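Local coordinates for tube-forming protein in Mycobacterial Envelpe, TiME (Mycolicibacterium smegmatis, PDB 7CU9) that probably forms a tube across the mycobacterial outer envelope that may serve protein secretion, at residues B[48-52]-B[139-143]; B[99-103]-B[133-138]; B[158-164]-B[184-190]. One frame throughout, in Å; residues are numbered along the deposited sequence.

Contact 1 (B[48-52]-B[139-143]); sequences NWADI and DWVKQ
Trp49 and Trp140 lay their indoles flat against each other where the short helix 47-50 meets strand 137-144 of the antiparallel sheet in this PknH-like extracellular domain. The stack is face to face: the two five-membered rings have centroids 3.6 Å apart and planes only 7° from parallel. With CG of Trp140 set between its backbone N and carbonyl carbon (chi1 66°), the ring rises off the strand and turns over Trp49, so that each CB also sits on the partner's ring. Trp140 CB lies 3.5 Å from the centroid of the six-membered ring of Trp49, almost on its normal, and Trp49 CB is 3.8 Å from the centroid of the five-membered ring of Trp140. Both are CH-pi contacts, and they reflect how far the two indoles are offset.

Apolar packing is lighter. Ile52 CG2 approaches Trp140 CZ2 obliquely at 4.5 Å. Outside the two segments Trp49 also touches Cys109, whose disulfide to Cys46 ties down the chain just ahead of the helix.

Two side-chain donors of the strand hold the backbone carbonyls of Trp49 and Ala50. Trp140 NE1 donates to Trp49 O at 2.8 Å, on a lone pair in the carbonyl plane; the bond is bent (136° at the hydrogen) because the acceptor stands out of the indole plane, on the residue stacked over it. Two residues along the strand, Lys142 extends fully beyond CG, and its ammonium group also has a cation-pi partner in Trp126. Asp51, next to this lysine, is instead salt-bridged to Lys83 and Lys166. Beyond the indoles, the lysine completes the seam with its terminal nitrogen: Lys142 NZ donates to Ala50 O at 2.8 Å.

Contact 2 (B[99-103]-B[133-138]); sequences YHRVV and AGPADA
Tyr99 and Val103, one turn apart on helix 92-103, are aimed at segment 133-138 by their first torsions. In Tyr99 CG stands trans to the backbone N (chi1 177°), which carries the ring off the helix and in among the loop backbone; in Val103 a chi1 of -60° turns CG1 opposite the carbonyl carbon and brings it onto Ala133 and Ala138.

The phenol ring is clamped between helix and loop. Val103 CG1 rests over one face near the rim, and Ala136 CA covers the opposite face, a CH-pi contact 4.2 Å from the ring centroid. At the far end Tyr99 OH donates to Gly134 O at 2.7 Å, coming from well above the carbonyl plane, 50° out of it, so no lone pair is addressed squarely. Pro135 O approaches the ring obliquely, 3.3 Å from Tyr99 CE2. The loop itself is closed by the backbone bond from Gly134 N to Asp137 O.

Below the ring the methyls are tight. Val103 CG1 is 3.4 Å from Ala133 CB and 3.5 Å from Ala138 CB, both shorter than usual van der Waals contact, so this branch is wedged between Ala133 in the loop and Ala138 on the strand. A water also bridges the segments: it lies in the plane of the His100 ring, 2.9 Å from His100 NE2, and donates to Pro135 O. The carboxylate of Asp137 turns elsewhere, to Arg158.

Tyr99 also touches Leu162 of strand 161-169 and Thr155 and Lys157 of strand 150-158. The arrangement is that of an alpha-beta-alpha sandwich, consistent with the Mog1p/PsbP clan, in which helix 92-103 covers one face of the antiparallel sheet and the loop joining strands 123-129 and 137-144 meets its side.

Contact 3 (B[158-164]-B[184-190]); sequences RENVLLQ and MQNTLGQ
The guanidinium of Arg158 and the amide of Gln185 stand nearly upright to each other, planes 79° apart, with Gln185 at the guanidinium edge; Arg158 NE donates to Gln185 OE1 at 2.8 Å from above the amide plane. The setting is a beta hairpin, strands 150-158 and 161-169 joined by a type II' turn, packed against the C-terminal part of helix 174-185 and the turn that follows. A water at the guanidinium edge accepts from Arg158 NH2, and that nitrogen is also salt-bridged to Asp137. Gln190 slides past Glu159 with its amide at 83° to the carboxylate, laying OE1 3.4 Å from Glu159 CG; Arg1 takes up OE2 of the glutamate.

At the turn, Arg158 O is gripped from opposite faces of its carbonyl plane: by Val161 N, which closes the hairpin, and by Gln190 NE2 at 3.0 Å, the acceptor lying in the plane of the Gln190 amide.

Below, apolar chains fill the seam between the sheet and the helix with its following turn. Val161 CG1 meets Leu188 CD1 tip to tip at 3.9 Å, and the Leu163 side chain crosses that of Leu188 at a slant, CD2 4.1 Å from CD1. Met184, bent at chi3 (74°), folds its methyl back to the strand, where CE lies 3.6 Å from Gln164 O.

In the fold
From the N terminus, the chain first lays down 48-52, then 99-103 on helix 92-103, and only after two more strands reaches 133-138, where contact 2 closes. It runs straight on along strand 137-144 into 139-143, closing contact 1, so the shorter loop of contact 2 lies within the longer one of contact 1. Contact 3 follows in series, between 158-164 and 184-190, where helix 174-185 gives way to a turn. Contacts 1 and 2 meet where Asn48 ND2 bonds Arg101 O; contacts 2 and 3 through the Asp137-Arg158 salt bridge. The first two fasten helices 47-50 and 92-103 to one face of the sheet; contact 3 joins 184-190 to the opposite face.

Contact 1 (B[48-52]-B[139-143])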
loop_
_atom_site.group_PDB
_atom_site.type_symbol
_atom_site.label_atom_id
_atom_site.label_comp_id
_atom_site.label_asym_id
_atom_site.label_seq_id
_atom_site.Cartn_x
_atom_site.Cartn_y
_atom_site.Cartn_z
ATOM N N ASN B 48 -2.800 -14.862 20.793
ATOM C CA ASN B 48 -3.980 -14.060 20.379
ATOM C C ASN B 48 -3.546 -12.778 19.662
ATOM O O ASN B 48 -4.424 -11.979 19.325
ATOM C CB ASN B 48 -4.928 -13.824 21.551
ATOM C CG ASN B 48 -5.534 -15.113 22.056
ATOM O OD1 ASN B 48 -5.334 -16.177 21.467
ATOM N ND2 ASN B 48 -6.270 -15.024 23.149
ATOM N N TRP B 49 -2.249 -12.615 19.381
ATOM C CA TRP B 49 -1.726 -11.588 18.444
ATOM C C TRP B 49 -1.290 -12.240 17.125
ATOM O O TRP B 49 -1.166 -11.520 16.123
ATOM C CB TRP B 49 -0.565 -10.818 19.087
ATOM C CG TRP B 49 -0.966 -9.645 19.928
ATOM C CD1 TRP B 49 -2.209 -9.323 20.402
ATOM C CD2 TRP B 49 -0.081 -8.615 20.402
ATOM N NE1 TRP B 49 -2.156 -8.166 21.134
ATOM C CE2 TRP B 49 -0.860 -7.708 21.150
ATOM C CE3 TRP B 49 1.290 -8.371 20.249
ATOM C CZ2 TRP B 49 -0.305 -6.574 21.743
ATOM C CZ3 TRP B 49 1.834 -7.249 20.833
ATOM C CH2 TRP B 49 1.046 -6.366 21.570
ATOM N N ALA B 50 -1.035 -13.551 17.114
ATOM C CA ALA B 50 -0.420 -14.255 15.963
ATOM C C ALA B 50 -1.383 -14.313 14.769
ATOM O O ALA B 50 -0.918 -14.397 13.624
ATOM C CB ALA B 50 0.037 -15.630 16.392
ATOM N N ASP B 51 -2.689 -14.262 15.019
ATOM C CA ASP B 51 -3.707 -14.166 13.944
ATOM C C ASP B 51 -5.010 -13.681 14.576
ATOM O O ASP B 51 -5.051 -13.502 15.800
ATOM C CB ASP B 51 -3.891 -15.506 13.222
ATOM C CG ASP B 51 -4.428 -15.403 11.802
ATOM O OD1 ASP B 51 -4.830 -14.297 11.385
ATOM O OD2 ASP B 51 -4.406 -16.437 11.112
ATOM N N ILE B 52 -6.017 -13.467 13.742
ATOM C CA ILE B 52 -7.373 -13.002 14.150
ATOM C C ILE B 52 -8.404 -14.092 13.833
ATOM O O ILE B 52 -8.075 -15.067 13.130
ATOM C CB ILE B 52 -7.702 -11.662 13.465
ATOM C CG1 ILE B 52 -7.740 -11.782 11.937
ATOM C CG2 ILE B 52 -6.714 -10.592 13.909
ATOM C CD1 ILE B 52 -8.364 -10.592 11.260
ATOM N N ASP B 139 -4.464 -2.424 19.019
ATOM C CA ASP B 139 -3.685 -2.503 17.761
ATOM C C ASP B 139 -2.345 -3.158 18.064
ATOM O O ASP B 139 -1.809 -2.987 19.180
ATOM C CB ASP B 139 -3.478 -1.126 17.138
ATOM C CG ASP B 139 -4.763 -0.458 16.681
ATOM O OD1 ASP B 139 -5.829 -1.098 16.770
ATOM O OD2 ASP B 139 -4.679 0.703 16.257
ATOM N N TRP B 140 -1.815 -3.890 17.098
ATOM C CA TRP B 140 -0.453 -4.453 17.210
ATOM C C TRP B 140 0.067 -4.762 15.814
ATOM O O TRP B 140 -0.726 -4.756 14.851
ATOM C CB TRP B 140 -0.437 -5.688 18.109
ATOM C CG TRP B 140 -1.187 -6.861 17.558
ATOM C CD1 TRP B 140 -0.712 -7.825 16.717
ATOM C CD2 TRP B 140 -2.551 -7.211 17.837
ATOM N NE1 TRP B 140 -1.688 -8.749 16.452
ATOM C CE2 TRP B 140 -2.830 -8.392 17.119
ATOM C CE3 TRP B 140 -3.557 -6.642 18.623
ATOM C CZ2 TRP B 140 -4.070 -9.025 17.182
ATOM C CZ3 TRP B 140 -4.786 -7.264 18.675
ATOM C CH2 TRP B 140 -5.038 -8.436 17.962
ATOM N N VAL B 141 1.367 -5.004 15.737
ATOM C CA VAL B 141 2.079 -5.309 14.473
ATOM C C VAL B 141 2.902 -6.575 14.688
ATOM O O VAL B 141 3.441 -6.753 15.788
ATOM C CB VAL B 141 2.958 -4.122 14.047
ATOM C CG1 VAL B 141 3.686 -4.415 12.744
ATOM C CG2 VAL B 141 2.149 -2.841 13.939
ATOM N N LYS B 142 2.980 -7.426 13.673
ATOM C CA LYS B 142 3.983 -8.515 13.638
ATOM C C LYS B 142 4.804 -8.353 12.362
ATOM O O LYS B 142 4.244 -7.995 11.316
ATOM C CB LYS B 142 3.336 -9.892 13.815
ATOM C CG LYS B 142 2.338 -10.312 12.751
ATOM C CD LYS B 142 1.926 -11.774 12.866
ATOM C CE LYS B 142 1.164 -12.251 11.648
ATOM N NZ LYS B 142 0.981 -13.719 11.654
ATOM N N GLN B 143 6.110 -8.553 12.484
ATOM C CA GLN B 143 7.066 -8.431 11.361
ATOM C C GLN B 143 7.727 -9.789 11.153
ATOM O O GLN B 143 8.185 -10.383 12.149
ATOM C CB GLN B 143 8.117 -7.369 11.654
ATOM C CG GLN B 143 9.131 -7.231 10.529
ATOM C CD GLN B 143 9.857 -5.911 10.545
ATOM O OE1 GLN B 143 9.712 -5.103 11.460
ATOM N NE2 GLN B 143 10.646 -5.680 9.510
#

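Contact 2 (B[99-103]-B[133-138])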
loop_
_atom_site.group_PDB
_atom_site.type_symbol
_atom_site.label_atom_id
_atom_site.label_comp_id
_atom_site.label_asym_id
_atom_site.label_seq_id
_atom_site.Cartn_x
_atom_site.Cartn_y
_atom_site.Cartn_z
ATOM N N TYR B 99 -13.302 -9.362 23.823
ATOM C CA TYR B 99 -12.253 -8.325 23.668
ATOM C C TYR B 99 -11.125 -8.605 24.671
ATOM O O TYR B 99 -9.943 -8.564 24.299
ATOM C CB TYR B 99 -12.841 -6.925 23.840
ATOM C CG TYR B 99 -11.805 -5.837 23.767
ATOM C CD1 TYR B 99 -11.237 -5.489 22.554
ATOM C CD2 TYR B 99 -11.359 -5.193 24.908
ATOM C CE1 TYR B 99 -10.259 -4.511 22.470
ATOM C CE2 TYR B 99 -10.383 -4.214 24.843
ATOM C CZ TYR B 99 -9.833 -3.870 23.620
ATOM O OH TYR B 99 -8.867 -2.903 23.562
ATOM N N HIS B 100 -11.479 -8.906 25.918
ATOM C CA HIS B 100 -10.481 -9.131 26.997
ATOM C C HIS B 100 -9.764 -10.470 26.817
ATOM O O HIS B 100 -8.614 -10.577 27.278
ATOM C CB HIS B 100 -11.112 -8.905 28.374
ATOM C CG HIS B 100 -11.111 -7.457 28.708
ATOM N ND1 HIS B 100 -9.977 -6.818 29.176
ATOM C CD2 HIS B 100 -12.052 -6.502 28.562
ATOM C CE1 HIS B 100 -10.231 -5.537 29.323
ATOM N NE2 HIS B 100 -11.500 -5.315 28.958
ATOM N N ARG B 101 -10.348 -11.447 26.125
ATOM C CA ARG B 101 -9.601 -12.694 25.804
ATOM C C ARG B 101 -8.472 -12.366 24.816
ATOM O O ARG B 101 -7.441 -13.049 24.861
ATOM C CB ARG B 101 -10.549 -13.798 25.334
ATOM C CG ARG B 101 -11.403 -14.348 26.466
ATOM C CD ARG B 101 -12.132 -15.619 26.085
ATOM N NE ARG B 101 -13.198 -15.401 25.115
ATOM C CZ ARG B 101 -14.455 -15.065 25.406
ATOM N NH1 ARG B 101 -14.835 -14.869 26.657
ATOM N NH2 ARG B 101 -15.332 -14.912 24.429
ATOM N N VAL B 102 -8.632 -11.348 23.971
ATOM C CA VAL B 102 -7.512 -10.860 23.113
ATOM C C VAL B 102 -6.490 -10.139 23.997
ATOM O O VAL B 102 -5.311 -10.553 24.005
ATOM C CB VAL B 102 -7.984 -9.943 21.973
ATOM C CG1 VAL B 102 -6.793 -9.406 21.184
ATOM C CG2 VAL B 102 -8.963 -10.651 21.044
ATOM N N VAL B 103 -6.909 -9.091 24.701
ATOM C CA VAL B 103 -5.960 -8.093 25.284
ATOM C C VAL B 103 -5.372 -8.598 26.607
ATOM O O VAL B 103 -4.198 -8.271 26.867
ATOM C CB VAL B 103 -6.601 -6.700 25.415
ATOM C CG1 VAL B 103 -7.051 -6.172 24.067
ATOM C CG2 VAL B 103 -7.740 -6.663 26.413
ATOM N N ALA B 133 -3.381 -1.972 25.171
ATOM C CA ALA B 133 -4.755 -1.962 24.629
ATOM C C ALA B 133 -5.545 -0.814 25.264
ATOM O O ALA B 133 -5.306 -0.503 26.455
ATOM C CB ALA B 133 -5.413 -3.291 24.884
ATOM N N GLY B 134 -6.440 -0.207 24.488
ATOM C CA GLY B 134 -7.450 0.739 24.985
ATOM C C GLY B 134 -8.641 -0.005 25.579
ATOM O O GLY B 134 -8.653 -1.237 25.637
ATOM N N PRO B 135 -9.664 0.731 26.067
ATOM C CA PRO B 135 -10.882 0.112 26.589
ATOM C C PRO B 135 -11.634 -0.745 25.558
ATOM O O PRO B 135 -12.257 -1.723 25.955
ATOM C CB PRO B 135 -11.763 1.304 26.996
ATOM C CG PRO B 135 -10.798 2.456 27.171
ATOM C CD PRO B 135 -9.662 2.195 26.206
ATOM N N ALA B 136 -11.587 -0.355 24.281
ATOM C CA ALA B 136 -12.399 -0.978 23.209
ATOM C C ALA B 136 -11.647 -1.028 21.876
ATOM O O ALA B 136 -12.281 -1.345 20.859
ATOM C CB ALA B 136 -13.698 -0.224 23.075
ATOM N N ASP B 137 -10.341 -0.756 21.889
ATOM C CA ASP B 137 -9.492 -0.720 20.673
ATOM C C ASP B 137 -8.107 -1.235 21.046
ATOM O O ASP B 137 -7.496 -0.664 21.960
ATOM C CB ASP B 137 -9.398 0.690 20.095
ATOM C CG ASP B 137 -10.723 1.248 19.618
ATOM O OD1 ASP B 137 -11.516 1.702 20.475
ATOM O OD2 ASP B 137 -10.947 1.235 18.399
ATOM N N ALA B 138 -7.636 -2.274 20.362
ATOM C CA ALA B 138 -6.290 -2.850 20.567
ATOM C C ALA B 138 -5.629 -3.035 19.202
ATOM O O ALA B 138 -6.209 -3.725 18.341
ATOM C CB ALA B 138 -6.374 -4.141 21.336
HETATM O O HOH W 1 -12.858 -2.886 28.303
#

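Contact 3 (B[158-164]-B[184-190])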
loop_
_atom_site.group_PDB
_atom_site.type_symbol
_atom_site.label_atom_id
_atom_site.label_comp_id
_atom_site.label_asym_id
_atom_site.label_seq_id
_atom_site.Cartn_x
_atom_site.Cartn_y
_atom_site.Cartn_z
ATOM N N ARG B 158 -17.416 -2.934 19.722
ATOM C CA ARG B 158 -18.456 -1.924 19.414
ATOM C C ARG B 158 -19.793 -2.522 19.844
ATOM O O ARG B 158 -20.233 -3.468 19.193
ATOM C CB ARG B 158 -18.422 -1.553 17.928
ATOM C CG ARG B 158 -17.100 -0.964 17.455
ATOM C CD ARG B 158 -16.873 0.415 18.045
ATOM N NE ARG B 158 -15.684 1.072 17.507
ATOM C CZ ARG B 158 -14.468 1.034 18.046
ATOM N NH1 ARG B 158 -14.224 0.361 19.158
ATOM N NH2 ARG B 158 -13.485 1.690 17.453
ATOM N N GLU B 159 -20.379 -2.005 20.927
ATOM C CA GLU B 159 -21.622 -2.564 21.519
ATOM C C GLU B 159 -21.402 -4.066 21.747
ATOM O O GLU B 159 -20.515 -4.429 22.538
ATOM C CB GLU B 159 -22.820 -2.245 20.619
ATOM C CG GLU B 159 -23.199 -0.773 20.587
ATOM C CD GLU B 159 -24.152 -0.338 21.690
ATOM O OE1 GLU B 159 -24.268 -1.067 22.691
ATOM O OE2 GLU B 159 -24.775 0.739 21.543
ATOM N N ASN B 160 -22.165 -4.915 21.057
ATOM C CA ASN B 160 -22.135 -6.388 21.223
ATOM C C ASN B 160 -21.313 -7.052 20.113
ATOM O O ASN B 160 -21.451 -8.269 19.929
ATOM C CB ASN B 160 -23.554 -6.950 21.232
ATOM C CG ASN B 160 -24.284 -6.698 19.930
ATOM O OD1 ASN B 160 -24.061 -5.680 19.266
ATOM N ND2 ASN B 160 -25.175 -7.601 19.566
ATOM N N VAL B 161 -20.466 -6.295 19.417
ATOM C CA VAL B 161 -19.665 -6.834 18.286
ATOM C C VAL B 161 -18.182 -6.763 18.643
ATOM O O VAL B 161 -17.732 -5.725 19.156
ATOM C CB VAL B 161 -19.975 -6.078 16.984
ATOM C CG1 VAL B 161 -19.063 -6.527 15.849
ATOM C CG2 VAL B 161 -21.441 -6.223 16.596
ATOM N N LEU B 162 -17.455 -7.836 18.362
ATOM C CA LEU B 162 -15.977 -7.801 18.303
ATOM C C LEU B 162 -15.581 -7.960 16.841
ATOM O O LEU B 162 -15.969 -8.969 16.205
ATOM C CB LEU B 162 -15.364 -8.903 19.170
ATOM C CG LEU B 162 -13.840 -8.843 19.285
ATOM C CD1 LEU B 162 -13.398 -7.593 20.028
ATOM C CD2 LEU B 162 -13.281 -10.086 19.951
ATOM N N LEU B 163 -14.853 -6.986 16.306
ATOM C CA LEU B 163 -14.325 -7.118 14.932
ATOM C C LEU B 163 -12.801 -7.052 14.966
ATOM O O LEU B 163 -12.211 -6.407 15.859
ATOM C CB LEU B 163 -14.970 -6.081 14.013
ATOM C CG LEU B 163 -14.581 -4.627 14.237
ATOM C CD1 LEU B 163 -13.328 -4.270 13.453
ATOM C CD2 LEU B 163 -15.716 -3.688 13.843
ATOM N N GLN B 164 -12.191 -7.758 14.030
ATOM C CA GLN B 164 -10.725 -7.770 13.869
ATOM C C GLN B 164 -10.428 -7.625 12.385
ATOM O O GLN B 164 -11.175 -8.173 11.559
ATOM C CB GLN B 164 -10.126 -9.052 14.437
ATOM C CG GLN B 164 -10.324 -9.205 15.936
ATOM C CD GLN B 164 -9.552 -10.402 16.428
ATOM O OE1 GLN B 164 -9.848 -11.536 16.060
ATOM N NE2 GLN B 164 -8.526 -10.156 17.228
ATOM N N MET B 184 -16.011 -1.838 7.948
ATOM C CA MET B 184 -16.703 -2.962 8.632
ATOM C C MET B 184 -17.679 -2.382 9.660
ATOM O O MET B 184 -18.857 -2.795 9.672
ATOM C CB MET B 184 -15.691 -3.883 9.317
ATOM C CG MET B 184 -14.755 -4.567 8.334
ATOM S SD MET B 184 -13.286 -5.242 9.124
ATOM C CE MET B 184 -14.003 -6.672 9.927
ATOM N N GLN B 185 -17.224 -1.430 10.470
ATOM C CA GLN B 185 -18.067 -0.837 11.540
ATOM C C GLN B 185 -19.266 -0.118 10.908
ATOM O O GLN B 185 -20.357 -0.143 11.509
ATOM C CB GLN B 185 -17.260 0.112 12.420
ATOM C CG GLN B 185 -18.117 0.750 13.502
ATOM C CD GLN B 185 -17.329 1.501 14.544
ATOM O OE1 GLN B 185 -16.130 1.304 14.709
ATOM N NE2 GLN B 185 -18.022 2.347 15.292
ATOM N N ASN B 186 -19.082 0.490 9.733
ATOM C CA ASN B 186 -20.141 1.291 9.057
ATOM C C ASN B 186 -21.343 0.412 8.680
ATOM O O ASN B 186 -22.412 0.990 8.427
ATOM C CB ASN B 186 -19.595 2.041 7.838
ATOM C CG ASN B 186 -18.710 3.212 8.208
ATOM O OD1 ASN B 186 -18.738 3.691 9.339
ATOM N ND2 ASN B 186 -17.926 3.691 7.254
ATOM N N THR B 187 -21.203 -0.918 8.656
ATOM C CA THR B 187 -22.288 -1.868 8.277
ATOM C C THR B 187 -23.075 -2.372 9.498
ATOM O O THR B 187 -24.048 -3.112 9.285
ATOM C CB THR B 187 -21.732 -3.099 7.552
ATOM O OG1 THR B 187 -21.068 -3.915 8.519
ATOM C CG2 THR B 187 -20.793 -2.752 6.417
ATOM N N LEU B 188 -22.666 -2.043 10.725
ATOM C CA LEU B 188 -23.141 -2.772 11.934
ATOM C C LEU B 188 -24.492 -2.232 12.422
ATOM O O LEU B 188 -25.072 -2.865 13.321
ATOM C CB LEU B 188 -22.088 -2.665 13.038
ATOM C CG LEU B 188 -20.747 -3.336 12.741
ATOM C CD1 LEU B 188 -19.821 -3.179 13.930
ATOM C CD2 LEU B 188 -20.914 -4.804 12.380
ATOM N N GLY B 189 -24.969 -1.113 11.874
ATOM C CA GLY B 189 -26.281 -0.535 12.221
ATOM C C GLY B 189 -26.352 -0.080 13.668
ATOM O O GLY B 189 -27.449 -0.170 14.252
ATOM N N GLN B 190 -25.254 0.433 14.236
ATOM C CA GLN B 190 -25.181 0.733 15.692
ATOM C C GLN B 190 -25.497 2.196 16.025
ATOM O O GLN B 190 -25.639 2.493 17.222
ATOM C CB GLN B 190 -23.818 0.346 16.252
ATOM C CG GLN B 190 -23.575 -1.149 16.162
ATOM C CD GLN B 190 -22.395 -1.590 16.987
ATOM O OE1 GLN B 190 -21.687 -0.778 17.580
ATOM N NE2 GLN B 190 -22.179 -2.894 17.033
HETATM O O HOH W 2 -13.783 3.629 15.301
#